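Long-range contact in microcin B17-processing protein McbD (Escherichia coli, PDB 6GRI), which is a YcaO-family protein needed to process the inactive microcin B17 precursor into the active antibiotic peptide: residues 27-32 and 262-267. The protein carries 1 engineered substitution. Numbering follows the deposited sequence.
Sequences PTFSQI and LWQSYI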
# COMPACT_ATOMS: atom_id res chain seq x y z
N PRO D 27 2.26 0.96 -31.36
CA PRO D 27 3.43 0.31 -30.78
C PRO D 27 3.98 1.04 -29.54
O PRO D 27 3.71 2.23 -29.33
CB PRO D 27 4.46 0.30 -31.91
CG PRO D 27 3.74 0.80 -33.12
CD PRO D 27 2.60 1.63 -32.63
N THR D 28 4.71 0.29 -28.71
CA THR D 28 5.46 0.83 -27.60
C THR D 28 6.76 1.41 -28.15
O THR D 28 7.42 0.78 -28.96
CB THR D 28 5.80 -0.27 -26.58
OG1 THR D 28 4.60 -0.77 -25.99
CG2 THR D 28 6.71 0.26 -25.49
N PHE D 29 7.11 2.61 -27.70
CA PHE D 29 8.34 3.30 -28.04
C PHE D 29 9.17 3.40 -26.76
O PHE D 29 8.77 4.05 -25.81
CB PHE D 29 7.99 4.69 -28.59
CG PHE D 29 9.17 5.54 -28.96
CD1 PHE D 29 9.71 5.49 -30.24
CD2 PHE D 29 9.72 6.43 -28.03
CE1 PHE D 29 10.80 6.28 -30.57
CE2 PHE D 29 10.82 7.22 -28.35
CZ PHE D 29 11.36 7.15 -29.63
N SER D 30 10.31 2.71 -26.71
CA SER D 30 11.23 2.82 -25.58
C SER D 30 12.48 3.60 -26.02
O SER D 30 12.89 3.53 -27.18
CB SER D 30 11.60 1.44 -25.05
OG SER D 30 10.43 0.73 -24.67
N GLN D 31 13.06 4.34 -25.08
CA GLN D 31 14.11 5.31 -25.39
C GLN D 31 15.11 5.47 -24.25
O GLN D 31 14.74 5.41 -23.09
CB GLN D 31 13.46 6.65 -25.70
CG GLN D 31 14.37 7.64 -26.39
CD GLN D 31 13.66 8.96 -26.64
OE1 GLN D 31 13.21 9.62 -25.68
NE2 GLN D 31 13.53 9.34 -27.91
N ILE D 32 16.37 5.67 -24.62
CA ILE D 32 17.45 5.90 -23.67
C ILE D 32 18.06 7.23 -24.05
O ILE D 32 18.18 7.54 -25.25
CB ILE D 32 18.48 4.76 -23.73
CG1 ILE D 32 17.77 3.45 -23.36
CG2 ILE D 32 19.70 5.04 -22.85
CD1 ILE D 32 18.65 2.23 -23.25
N LEU D 262 9.44 3.00 -40.01
CA LEU D 262 8.89 4.23 -40.57
C LEU D 262 8.21 5.05 -39.50
O LEU D 262 8.51 6.23 -39.33
CB LEU D 262 7.89 3.91 -41.69
CG LEU D 262 7.36 5.08 -42.53
CD1 LEU D 262 6.89 4.55 -43.88
CD2 LEU D 262 6.24 5.87 -41.84
N TRP D 263 7.28 4.41 -38.79
CA TRP D 263 6.57 5.06 -37.69
C TRP D 263 7.53 5.64 -36.67
O TRP D 263 7.29 6.75 -36.16
CB TRP D 263 5.64 4.07 -37.00
CG TRP D 263 4.91 4.70 -35.88
CD1 TRP D 263 3.88 5.60 -35.98
CD2 TRP D 263 5.16 4.52 -34.49
NE1 TRP D 263 3.47 5.97 -34.72
CE2 TRP D 263 4.24 5.32 -33.79
CE3 TRP D 263 6.08 3.75 -33.77
CZ2 TRP D 263 4.20 5.37 -32.40
CZ3 TRP D 263 6.05 3.80 -32.38
CH2 TRP D 263 5.11 4.60 -31.71
N GLN D 264 8.60 4.90 -36.37
CA GLN D 264 9.63 5.38 -35.46
C GLN D 264 10.33 6.67 -35.93
O GLN D 264 10.64 7.53 -35.12
CB GLN D 264 10.65 4.27 -35.18
CG GLN D 264 11.64 4.58 -34.06
CD GLN D 264 12.69 3.50 -33.87
OE1 GLN D 264 13.78 3.77 -33.37
NE2 GLN D 264 12.37 2.26 -34.26
N SER D 265 10.59 6.81 -37.23
CA SER D 265 11.20 8.04 -37.76
C SER D 265 10.16 9.13 -37.82
O SER D 265 10.44 10.29 -37.49
CB SER D 265 11.81 7.84 -39.15
OG SER D 265 12.98 7.05 -39.08
N TYR D 266 8.96 8.76 -38.26
CA TYR D 266 7.83 9.68 -38.30
C TYR D 266 7.59 10.27 -36.90
O TYR D 266 7.45 11.48 -36.76
CB TYR D 266 6.59 8.95 -38.82
CG TYR D 266 5.35 9.82 -39.00
CD1 TYR D 266 4.60 10.24 -37.90
CD2 TYR D 266 4.90 10.17 -40.27
CE1 TYR D 266 3.46 11.01 -38.06
CE2 TYR D 266 3.76 10.94 -40.44
CZ TYR D 266 3.04 11.35 -39.33
OH TYR D 266 1.91 12.10 -39.48
N ILE D 267 7.57 9.41 -35.87
CA ILE D 267 7.20 9.87 -34.52
C ILE D 267 8.30 10.68 -33.83
O ILE D 267 7.98 11.71 -33.19
CB ILE D 267 6.68 8.72 -33.60
CG1 ILE D 267 5.92 9.28 -32.39
CG2 ILE D 267 7.80 7.81 -33.12
CD1 ILE D 267 4.75 10.16 -32.75
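Pro27 and Phe29 face one side of the helix 262-267; the axes of strand 28-32 and the helix approach to 10.7 Å, their N-to-C directions 64° apart. At the nearest backbone pairing, CA of Phe29 lies 7.8 Å from CA of Gln264. No hydrogen bond links the two segments; the joining is mostly by side chains, with the backbone O of Pro27 also 3.6 Å from Trp263 CH2. Trp263 has the largest share of the interface: with CG anti to the backbone N, its indole lays one face of the six-membered ring against the pyrrolidine of Pro27. This is a CH-pi contact: Pro27 CD sits 3.9 Å from the centroid of that ring, 6° off its normal, while Pro27 CG lies 3.8 Å from Trp263 CE3. Ile267 CG2, one helical turn on, sits over the opposite face, offset toward the rim, giving the indole an aliphatic neighbour on each face.

The strand belongs to an N-terminal antiparallel sheet, where it runs between strands 15-18 and 41-45; the helix is part of helix 251-274 of the YcaO family region. Ala44 of strand 41-45 touches both Trp263 and Gln264, and Ile201 of helix 196-208 packs on Pro27 and Trp263.

Further along, CB of Phe29 is directed toward the helix, and its ring, with CG anti to the backbone N, lies beside Gln264 and Ile267. Gln264 CG approaches the ring edge, 4.0 Å from Phe29 CE1, and the glutamine amide stands 79° to the ring. Phe29 CD1 meets Ile267 CG2 at 4.2 Å, giving that methyl two aromatic neighbours.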